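Long-range contacts in AP endonuclease, family 2 (Brucella melitensis biovar Abortus, PDB 3NGF), which probably isomerises hydroxypyruvate as a manganese-binding TIM-barrel enzyme of the hyi family, and may also have endonuclease activity: residues A[10-15]-A[242-247]; A[39-44]-A[64-69]; A[185-190]-A[216-221]. All blocks are in the same frame, centred on the assembly; numbering follows the deposited sequence.

Interaction 1. Residues A[10-15]-A[242-247]; sequences PRFAAN and GWVGCE. With MN (manganese (II) ion), chain C.
Arg11 lies across one face of the Trp243 indole. Its CD sits over the six-membered ring, 3.7 Å from the ring centroid. Its guanidinium lies nearly flat beyond, with CZ 3.8 Å from the centroid of the five-membered ring, a cation-pi contact. The planes are 18° apart. CG of Arg11 stands between the backbone N and the carbonyl carbon (chi1 46°), and the chain is extended from there to NE. NE gives a weak hydrogen bond to Gly242 O, while NH2 is held by Arg241 O. Water 1 joins Arg11 N to the same Gly242 oxygen.

The backbones beneath run parallel, with their axes at 32°. Val244 N donates to Arg11 O, Ala13 N to Val244 O and Cys246 N to Ala13 O, all at 2.8 to 2.9 Å. On the face of the sheet that carries Phe12, Phe12 CE1 meets Val244 CG1 at 3.7 Å. The Cys246 sulfur approaches the same ring obliquely, 5.2 Å from its centroid.

After Cys246, Glu247 binds the manganese through OE1 at 2.1 Å. Glu150, Asp185 and Gln211 are the other protein ligands, and Glu247 is also a predicted proton donor/acceptor. The Asn15 amide lies beside the Glu247 side chain, ND2 nearest to CG and bonded to Glu41.

Pairing of strand 11-15 with strand 243-246, the first and the last, closes the eight-stranded TIM barrel. Ala13 and Trp243 touch Val65 of strand 63-68. Phe12 meets the rings of Phe232, in helix 228-237, and Trp260, while strands 39-41 and 207-212 flank the pair.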
loop_
_atom_site.group_PDB
_atom_site.type_symbol
_atom_site.label_atom_id
_atom_site.label_comp_id
_atom_site.label_asym_id
_atom_site.label_seq_id
_atom_site.Cartn_x
_atom_site.Cartn_y
_atom_site.Cartn_z
ATOM N N PRO A 10 -3.804 -16.732 -4.010
ATOM C CA PRO A 10 -3.986 -15.299 -3.801
ATOM C C PRO A 10 -4.347 -14.553 -5.057
ATOM O O PRO A 10 -4.091 -15.027 -6.169
ATOM C CB PRO A 10 -2.601 -14.816 -3.334
ATOM C CG PRO A 10 -1.871 -16.015 -2.942
ATOM C CD PRO A 10 -2.397 -17.122 -3.823
ATOM N N ARG A 11 -4.964 -13.391 -4.884
ATOM C CA ARG A 11 -5.250 -12.530 -6.024
ATOM C C ARG A 11 -4.283 -11.354 -6.054
ATOM O O ARG A 11 -4.034 -10.703 -5.039
ATOM C CB ARG A 11 -6.699 -12.079 -6.050
ATOM C CG ARG A 11 -7.231 -11.602 -4.770
ATOM C CD ARG A 11 -8.680 -11.121 -4.923
ATOM N NE ARG A 11 -9.177 -10.655 -3.632
ATOM C CZ ARG A 11 -10.322 -10.018 -3.432
ATOM N NH1 ARG A 11 -11.157 -9.768 -4.438
ATOM N NH2 ARG A 11 -10.641 -9.650 -2.200
ATOM N N PHE A 12 -3.707 -11.121 -7.225
ATOM C CA PHE A 12 -2.619 -10.152 -7.388
ATOM C C PHE A 12 -3.079 -8.894 -8.120
ATOM O O PHE A 12 -3.867 -8.937 -9.076
ATOM C CB PHE A 12 -1.424 -10.765 -8.129
ATOM C CG PHE A 12 -0.800 -11.890 -7.410
ATOM C CD1 PHE A 12 0.208 -11.657 -6.483
ATOM C CD2 PHE A 12 -1.255 -13.194 -7.601
ATOM C CE1 PHE A 12 0.771 -12.714 -5.772
ATOM C CE2 PHE A 12 -0.697 -14.244 -6.916
ATOM C CZ PHE A 12 0.341 -14.005 -5.990
ATOM N N ALA A 13 -2.579 -7.763 -7.632
ATOM C CA ALA A 13 -2.834 -6.452 -8.220
ATOM C C ALA A 13 -1.521 -5.903 -8.770
ATOM O O ALA A 13 -0.523 -5.846 -8.042
ATOM C CB ALA A 13 -3.353 -5.502 -7.161
ATOM N N ALA A 14 -1.508 -5.507 -10.038
ATOM C CA ALA A 14 -0.344 -4.856 -10.631
ATOM C C ALA A 14 -0.195 -3.461 -10.021
ATOM O O ALA A 14 -1.188 -2.742 -9.866
ATOM C CB ALA A 14 -0.492 -4.758 -12.162
ATOM N N ASN A 15 1.013 -3.100 -9.613
ATOM C CA ASN A 15 1.288 -1.718 -9.208
ATOM C C ASN A 15 1.697 -0.875 -10.435
ATOM O O ASN A 15 2.783 -1.055 -11.003
ATOM C CB ASN A 15 2.342 -1.656 -8.089
ATOM C CG ASN A 15 2.498 -0.268 -7.527
ATOM O OD1 ASN A 15 2.823 0.654 -8.267
ATOM N ND2 ASN A 15 2.248 -0.099 -6.211
ATOM N N GLY A 242 -7.629 -10.737 1.009
ATOM C CA GLY A 242 -7.447 -9.434 0.364
ATOM C C GLY A 242 -6.650 -9.618 -0.919
ATOM O O GLY A 242 -6.645 -10.702 -1.493
ATOM N N TRP A 243 -5.972 -8.565 -1.366
ATOM C CA TRP A 243 -5.175 -8.603 -2.581
ATOM C C TRP A 243 -3.699 -8.585 -2.216
ATOM O O TRP A 243 -3.333 -8.158 -1.123
ATOM C CB TRP A 243 -5.460 -7.384 -3.456
ATOM C CG TRP A 243 -6.826 -7.341 -4.083
ATOM C CD1 TRP A 243 -7.971 -6.941 -3.499
ATOM C CD2 TRP A 243 -7.160 -7.706 -5.417
ATOM N NE1 TRP A 243 -9.019 -7.019 -4.386
ATOM C CE2 TRP A 243 -8.547 -7.490 -5.577
ATOM C CE3 TRP A 243 -6.423 -8.179 -6.505
ATOM C CZ2 TRP A 243 -9.214 -7.763 -6.769
ATOM C CZ3 TRP A 243 -7.102 -8.450 -7.707
ATOM C CH2 TRP A 243 -8.463 -8.219 -7.827
ATOM N N VAL A 244 -2.871 -9.007 -3.149
ATOM C CA VAL A 244 -1.425 -8.942 -3.012
ATOM C C VAL A 244 -0.879 -7.984 -4.065
ATOM O O VAL A 244 -0.943 -8.280 -5.274
ATOM C CB VAL A 244 -0.774 -10.344 -3.146
ATOM C CG1 VAL A 244 0.742 -10.249 -2.996
ATOM C CG2 VAL A 244 -1.342 -11.290 -2.104
ATOM N N GLY A 245 -0.401 -6.820 -3.629
ATOM C CA GLY A 245 0.107 -5.795 -4.549
ATOM C C GLY A 245 1.517 -6.090 -5.032
ATOM O O GLY A 245 2.387 -6.411 -4.228
ATOM N N CYS A 246 1.730 -5.989 -6.340
ATOM C CA CYS A 246 3.052 -6.217 -6.954
ATOM C C CYS A 246 3.855 -4.906 -7.103
ATOM O O CYS A 246 4.028 -4.351 -8.203
ATOM C CB CYS A 246 2.881 -6.914 -8.304
ATOM S SG CYS A 246 2.080 -8.538 -8.165
ATOM N N GLU A 247 4.388 -4.441 -5.984
ATOM C CA GLU A 247 5.124 -3.207 -5.920
ATOM C C GLU A 247 6.611 -3.539 -6.048
ATOM O O GLU A 247 7.390 -3.467 -5.062
ATOM C CB GLU A 247 4.872 -2.500 -4.599
ATOM C CG GLU A 247 5.403 -1.099 -4.621
ATOM C CD GLU A 247 5.256 -0.398 -3.301
ATOM O OE1 GLU A 247 5.041 -1.065 -2.264
ATOM O OE2 GLU A 247 5.382 0.832 -3.318
HETATM MN MN MN C . 4.923 -0.819 -0.201
HETATM O O HOH W 1 -5.103 -12.853 -2.029
HETATM O O HOH W 2 3.519 1.183 -0.539
HETATM O O HOH W 3 6.639 0.663 -0.261
#

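Interaction 2. Residues A[39-44]-A[64-69]; sequences GVEFLF and QVLFNM
Val40 and Val65 join two neighbouring parallel strands of the barrel, 39-41 and 63-68, in a buried contact that continues into the loops after them. Val65 N donates to Val40 O at 2.9 Å in a nearly straight bond. The next bond, from Phe42 N to Leu66 O, is long and weak. Beyond strand 39-41, Asn68 N reaches Leu43 O at 2.8 Å, in the plane of that carbonyl.

Gln64 carries its amide over one face of the Phe42 ring. NE2 stands 3.3 Å above the ring plane, displaced toward the rim, and OE1 is 3.2 Å from Phe42 CE2. The amide and ring planes are 57° apart. CG of Gln64 is anti to the backbone N (chi1 -174°), and the chain then bends at chi2. NE2 also donates to Leu66 O at 3.0 Å, so that oxygen takes this bond as well as the weak one from Phe42 N. Gln64 OE1 is buried and has no polar partner in the model.

With helix 50-59 between them, the strands form a beta-alpha-beta unit of the TIM barrel. Glu41 and Leu66 run side by side. The Glu41 carboxylate is bound by His209 and Gln211, and Gln211 is a manganese ligand. Glu41 is thus placed in the second shell of the metal.

At the far end, Phe44 CE1 lies 3.6 Å from Asn68 CB. The Phe44 ring and the Asn68 amide are nearly perpendicular, at 84°. Phe44 also meets Trp74 edge-to-face, and Phe42 meets Phe25 in the same way.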
loop_
_atom_site.group_PDB
_atom_site.type_symbol
_atom_site.label_atom_id
_atom_site.label_comp_id
_atom_site.label_asym_id
_atom_site.label_seq_id
_atom_site.Cartn_x
_atom_site.Cartn_y
_atom_site.Cartn_z
ATOM N N GLY A 39 -6.847 -6.687 -10.817
ATOM C CA GLY A 39 -6.765 -5.545 -9.910
ATOM C C GLY A 39 -5.504 -4.746 -10.128
ATOM O O GLY A 39 -4.493 -5.280 -10.622
ATOM N N VAL A 40 -5.562 -3.457 -9.774
ATOM C CA VAL A 40 -4.397 -2.593 -9.836
ATOM C C VAL A 40 -4.291 -1.727 -8.570
ATOM O O VAL A 40 -5.280 -1.500 -7.861
ATOM C CB VAL A 40 -4.393 -1.678 -11.077
ATOM C CG1 VAL A 40 -4.307 -2.505 -12.368
ATOM C CG2 VAL A 40 -5.627 -0.773 -11.096
ATOM N N GLU A 41 -3.087 -1.244 -8.332
ATOM C CA GLU A 41 -2.804 -0.249 -7.289
ATOM C C GLU A 41 -1.828 0.752 -7.868
ATOM O O GLU A 41 -1.168 0.470 -8.877
ATOM C CB GLU A 41 -2.225 -0.904 -6.043
ATOM C CG GLU A 41 -0.861 -1.586 -6.234
ATOM C CD GLU A 41 -0.329 -2.210 -4.960
ATOM O OE1 GLU A 41 -1.141 -2.628 -4.101
ATOM O OE2 GLU A 41 0.925 -2.289 -4.825
ATOM N N PHE A 42 -1.677 1.894 -7.201
ATOM C CA PHE A 42 -0.639 2.855 -7.552
ATOM C C PHE A 42 -0.533 3.839 -6.404
ATOM O O PHE A 42 -1.342 3.769 -5.486
ATOM C CB PHE A 42 -0.894 3.576 -8.909
ATOM C CG PHE A 42 -2.321 3.986 -9.125
ATOM C CD1 PHE A 42 -2.865 5.038 -8.402
ATOM C CD2 PHE A 42 -3.119 3.315 -10.027
ATOM C CE1 PHE A 42 -4.210 5.420 -8.590
ATOM C CE2 PHE A 42 -4.449 3.699 -10.221
ATOM C CZ PHE A 42 -4.985 4.729 -9.526
ATOM N N LEU A 43 0.456 4.727 -6.405
ATOM C CA LEU A 43 0.619 5.625 -5.266
ATOM C C LEU A 43 -0.384 6.773 -5.299
ATOM O O LEU A 43 -1.256 6.876 -4.419
ATOM C CB LEU A 43 2.059 6.140 -5.194
ATOM C CG LEU A 43 2.985 5.093 -4.581
ATOM C CD1 LEU A 43 3.269 4.003 -5.553
ATOM C CD2 LEU A 43 4.284 5.721 -4.047
ATOM N N PHE A 44 -0.302 7.606 -6.334
ATOM C CA PHE A 44 -1.053 8.868 -6.361
ATOM C C PHE A 44 -1.812 9.101 -7.653
ATOM O O PHE A 44 -1.208 9.181 -8.718
ATOM C CB PHE A 44 -0.117 10.064 -6.086
ATOM C CG PHE A 44 0.814 9.863 -4.915
ATOM C CD1 PHE A 44 0.333 9.813 -3.612
ATOM C CD2 PHE A 44 2.184 9.730 -5.111
ATOM C CE1 PHE A 44 1.191 9.640 -2.526
ATOM C CE2 PHE A 44 3.036 9.541 -4.031
ATOM C CZ PHE A 44 2.541 9.502 -2.737
ATOM N N GLN A 64 -9.805 -1.245 -8.453
ATOM C CA GLN A 64 -8.819 -0.401 -7.789
ATOM C C GLN A 64 -8.664 -0.900 -6.357
ATOM O O GLN A 64 -9.606 -0.814 -5.559
ATOM C CB GLN A 64 -9.256 1.068 -7.772
ATOM C CG GLN A 64 -8.159 2.002 -7.208
ATOM C CD GLN A 64 -6.953 2.136 -8.129
ATOM O OE1 GLN A 64 -7.122 2.272 -9.336
ATOM N NE2 GLN A 64 -5.726 2.160 -7.558
ATOM N N VAL A 65 -7.502 -1.470 -6.047
ATOM C CA VAL A 65 -7.307 -2.152 -4.756
ATOM C C VAL A 65 -6.791 -1.213 -3.674
ATOM O O VAL A 65 -7.139 -1.372 -2.489
ATOM C CB VAL A 65 -6.359 -3.336 -4.953
ATOM C CG1 VAL A 65 -5.952 -3.950 -3.647
ATOM C CG2 VAL A 65 -7.035 -4.373 -5.931
ATOM N N LEU A 66 -5.989 -0.233 -4.068
ATOM C CA LEU A 66 -5.275 0.618 -3.104
ATOM C C LEU A 66 -4.745 1.856 -3.802
ATOM O O LEU A 66 -4.350 1.797 -4.967
ATOM C CB LEU A 66 -4.090 -0.159 -2.485
ATOM C CG LEU A 66 -3.184 0.651 -1.523
ATOM C CD1 LEU A 66 -3.832 0.704 -0.181
ATOM C CD2 LEU A 66 -1.768 0.061 -1.439
ATOM N N PHE A 67 -4.734 2.980 -3.092
ATOM C CA PHE A 67 -3.833 4.088 -3.402
ATOM C C PHE A 67 -3.587 4.920 -2.138
ATOM O O PHE A 67 -4.120 4.612 -1.053
ATOM C CB PHE A 67 -4.290 4.939 -4.598
ATOM C CG PHE A 67 -5.647 5.589 -4.422
ATOM C CD1 PHE A 67 -5.740 6.879 -3.877
ATOM C CD2 PHE A 67 -6.807 4.909 -4.773
ATOM C CE1 PHE A 67 -6.993 7.503 -3.709
ATOM C CE2 PHE A 67 -8.039 5.500 -4.634
ATOM C CZ PHE A 67 -8.142 6.795 -4.101
ATOM N N ASN A 68 -2.685 5.881 -2.248
ATOM C CA ASN A 68 -2.286 6.676 -1.079
ATOM C C ASN A 68 -3.023 7.989 -1.014
ATOM O O ASN A 68 -3.348 8.594 -2.042
ATOM C CB ASN A 68 -0.796 6.995 -1.110
ATOM C CG ASN A 68 0.081 5.786 -1.075
ATOM O OD1 ASN A 68 -0.386 4.658 -1.031
ATOM N ND2 ASN A 68 1.408 6.021 -1.098
ATOM N N MET A 69 -3.229 8.476 0.204
ATOM C CA MET A 69 -3.672 9.849 0.398
ATOM C C MET A 69 -2.566 10.837 -0.049
ATOM O O MET A 69 -1.395 10.455 -0.150
ATOM C CB MET A 69 -4.042 10.066 1.867
ATOM C CG MET A 69 -5.113 9.109 2.382
ATOM S SD MET A 69 -5.668 9.586 4.006
ATOM C CE MET A 69 -7.098 8.508 4.232
#

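Interaction 3. Residues A[185-190]-A[216-221]; sequences DLYHAQ and PDRHEP. With MN (manganese (II) ion), chain C.
Tyr187, in the first turn of helix 186-192, faces Arg218 in the loop 216-221, with their CA atoms 7.4 Å apart and no direct hydrogen bond between the segments. Arg218 crosses the Tyr187 ring at about a right angle. Its CG lies over the face, 3.8 Å from the ring centroid, in a CH-pi contact. CD follows, 3.6 Å from Tyr187 CZ, and the guanidinium lies over CE2 with its plane only 11° from that of the ring. The chain can span the ring because it is extended from CG to NE.

Arg218 NH2 then comes within 3.6 Å of His188 NE2. The two planes are steeply inclined, at 75°. Water 4 accepts from NH2 at 3.0 Å and probably donates to Asp185 OD2. At the other end of the tyrosine, water 5 donates to both Tyr187 OH and Pro216 O. Asn156 also binds the hydroxyl.

Asp185 has two roles. OD2 binds the manganese at 2.2 Å. OD1 caps the helix through weak bonds from Tyr187 N and His188 N. His188 NE2 lies 2.8 Å from metal-bound water 3, and its ND1 is paired with Asn153.

Asp185 OD2 and Arg218 NH2 are 4.2 Å apart and have no direct salt bridge. The arginine charge probably still favours the anionic carboxylate beside the metal. The loop thus places a positive group near the metal, lying nearly flat on a tyrosine and probably linked to Asp185 by water.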
loop_
_atom_site.group_PDB
_atom_site.type_symbol
_atom_site.label_atom_id
_atom_site.label_comp_id
_atom_site.label_asym_id
_atom_site.label_seq_id
_atom_site.Cartn_x
_atom_site.Cartn_y
_atom_site.Cartn_z
ATOM N N ASP A 185 3.853 -4.934 3.643
ATOM C CA ASP A 185 4.737 -5.070 2.480
ATOM C C ASP A 185 5.895 -5.989 2.922
ATOM O O ASP A 185 6.701 -5.646 3.834
ATOM C CB ASP A 185 5.177 -3.673 2.030
ATOM C CG ASP A 185 6.088 -3.671 0.807
ATOM O OD1 ASP A 185 6.854 -4.619 0.643
ATOM O OD2 ASP A 185 6.088 -2.691 0.021
ATOM N N LEU A 186 5.932 -7.181 2.333
ATOM C CA LEU A 186 6.834 -8.224 2.837
ATOM C C LEU A 186 8.285 -7.900 2.518
ATOM O O LEU A 186 9.230 -8.396 3.168
ATOM C CB LEU A 186 6.416 -9.599 2.298
ATOM C CG LEU A 186 5.105 -10.122 2.867
ATOM C CD1 LEU A 186 4.661 -11.363 2.107
ATOM C CD2 LEU A 186 5.226 -10.403 4.388
ATOM N N TYR A 187 8.478 -7.069 1.505
ATOM C CA TYR A 187 9.813 -6.543 1.204
ATOM C C TYR A 187 10.328 -5.729 2.427
ATOM O O TYR A 187 11.452 -5.955 2.930
ATOM C CB TYR A 187 9.743 -5.694 -0.092
ATOM C CG TYR A 187 10.972 -4.871 -0.387
ATOM C CD1 TYR A 187 12.066 -5.418 -1.036
ATOM C CD2 TYR A 187 11.028 -3.531 -0.033
ATOM C CE1 TYR A 187 13.219 -4.657 -1.293
ATOM C CE2 TYR A 187 12.145 -2.762 -0.306
ATOM C CZ TYR A 187 13.241 -3.324 -0.907
ATOM O OH TYR A 187 14.342 -2.530 -1.158
ATOM N N HIS A 188 9.506 -4.807 2.906
ATOM C CA HIS A 188 9.900 -4.008 4.066
ATOM C C HIS A 188 10.004 -4.871 5.339
ATOM O O HIS A 188 10.892 -4.667 6.144
ATOM C CB HIS A 188 8.901 -2.863 4.274
ATOM C CG HIS A 188 8.877 -1.851 3.166
ATOM N ND1 HIS A 188 10.017 -1.268 2.653
ATOM C CD2 HIS A 188 7.838 -1.253 2.541
ATOM C CE1 HIS A 188 9.672 -0.374 1.739
ATOM N NE2 HIS A 188 8.355 -0.368 1.635
ATOM N N ALA A 189 9.082 -5.821 5.512
ATOM C CA ALA A 189 9.027 -6.673 6.705
ATOM C C ALA A 189 10.268 -7.556 6.760
ATOM O O ALA A 189 10.845 -7.755 7.831
ATOM C CB ALA A 189 7.786 -7.536 6.692
ATOM N N GLN A 190 10.694 -8.065 5.607
ATOM C CA GLN A 190 11.910 -8.901 5.583
ATOM C C GLN A 190 13.205 -8.133 5.900
ATOM O O GLN A 190 14.126 -8.688 6.527
ATOM C CB GLN A 190 11.993 -9.627 4.235
ATOM C CG GLN A 190 13.238 -10.475 3.995
ATOM C CD GLN A 190 13.499 -11.497 5.088
ATOM O OE1 GLN A 190 12.620 -11.819 5.905
ATOM N NE2 GLN A 190 14.728 -12.021 5.111
ATOM N N PRO A 216 17.090 -8.787 -1.878
ATOM C CA PRO A 216 17.091 -7.362 -1.581
ATOM C C PRO A 216 16.838 -6.394 -2.755
ATOM O O PRO A 216 16.766 -5.173 -2.530
ATOM C CB PRO A 216 18.504 -7.152 -1.046
ATOM C CG PRO A 216 19.338 -8.075 -1.905
ATOM C CD PRO A 216 18.470 -9.296 -2.079
ATOM N N ASP A 217 16.731 -6.884 -3.983
ATOM C CA ASP A 217 16.807 -5.962 -5.131
ATOM C C ASP A 217 15.484 -5.397 -5.675
ATOM O O ASP A 217 15.503 -4.611 -6.612
ATOM C CB ASP A 217 17.624 -6.564 -6.249
ATOM C CG ASP A 217 19.082 -6.708 -5.863
ATOM O OD1 ASP A 217 19.636 -5.755 -5.263
ATOM O OD2 ASP A 217 19.645 -7.762 -6.148
ATOM N N ARG A 218 14.385 -5.804 -5.064
ATOM C CA ARG A 218 13.047 -5.219 -5.288
ATOM C C ARG A 218 12.555 -5.426 -6.717
ATOM O O ARG A 218 11.985 -4.533 -7.328
ATOM C CB ARG A 218 13.020 -3.753 -4.850
ATOM C CG ARG A 218 11.652 -3.286 -4.359
ATOM C CD ARG A 218 11.687 -1.873 -3.799
ATOM N NE ARG A 218 10.407 -1.551 -3.165
ATOM C CZ ARG A 218 10.161 -0.438 -2.470
ATOM N NH1 ARG A 218 11.081 0.512 -2.345
ATOM N NH2 ARG A 218 8.970 -0.263 -1.928
ATOM N N HIS A 219 12.754 -6.642 -7.216
ATOM C CA HIS A 219 12.304 -7.038 -8.551
ATOM C C HIS A 219 11.206 -8.119 -8.445
ATOM O O HIS A 219 10.598 -8.302 -7.384
ATOM C CB HIS A 219 13.481 -7.539 -9.423
ATOM C CG HIS A 219 14.625 -6.579 -9.572
ATOM N ND1 HIS A 219 14.461 -5.264 -9.955
ATOM C CD2 HIS A 219 15.962 -6.768 -9.455
ATOM C CE1 HIS A 219 15.645 -4.675 -10.021
ATOM N NE2 HIS A 219 16.575 -5.569 -9.732
ATOM N N GLU A 220 10.934 -8.821 -9.545
ATOM C CA GLU A 220 9.947 -9.898 -9.563
ATOM C C GLU A 220 10.089 -10.852 -8.378
ATOM O O GLU A 220 11.225 -11.198 -8.001
ATOM C CB GLU A 220 10.068 -10.696 -10.859
ATOM C CG GLU A 220 9.490 -9.983 -12.081
ATOM C CD GLU A 220 10.417 -8.953 -12.755
ATOM O OE1 GLU A 220 11.539 -8.684 -12.278
ATOM O OE2 GLU A 220 10.012 -8.431 -13.815
ATOM N N PRO A 221 8.961 -11.340 -7.814
ATOM C CA PRO A 221 9.010 -12.229 -6.628
ATOM C C PRO A 221 9.371 -13.690 -6.973
ATOM O O PRO A 221 8.701 -14.626 -6.522
ATOM C CB PRO A 221 7.584 -12.181 -6.091
ATOM C CG PRO A 221 6.738 -11.974 -7.341
ATOM C CD PRO A 221 7.566 -11.036 -8.206
HETATM MN MN MN C . 4.923 -0.819 -0.201
HETATM O O HOH W 4 7.881 -3.052 -2.303
HETATM O O HOH W 5 16.815 -3.601 -0.314
HETATM O O HOH W 3 6.639 0.663 -0.261
HETATM O O HOH W 2 3.519 1.183 -0.539
#

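Interactions 1 and 3 meet at the manganese. Glu247 OE1 and Asp185 OD2 are 3.0 Å apart, like charges brought together by the metal, and waters 2 and 3 complete the coordination where the two interactions meet. Arg218 NH2 of interaction 3 also comes within 4.0 Å of Glu247 CD. Interaction 2 joins interaction 1 through strands 11-15 and 39-41, neighbours in the barrel. Asn15 ND2 is 2.9 Å from Glu41 OE2, and Ala14 O is 2.9 Å from Glu41 N. Glu41 does not bind the metal, the nearest atom of its side chain being about 6 Å from the manganese. Interactions 2 and 3 do not touch; their nearest atoms are about 7 Å apart.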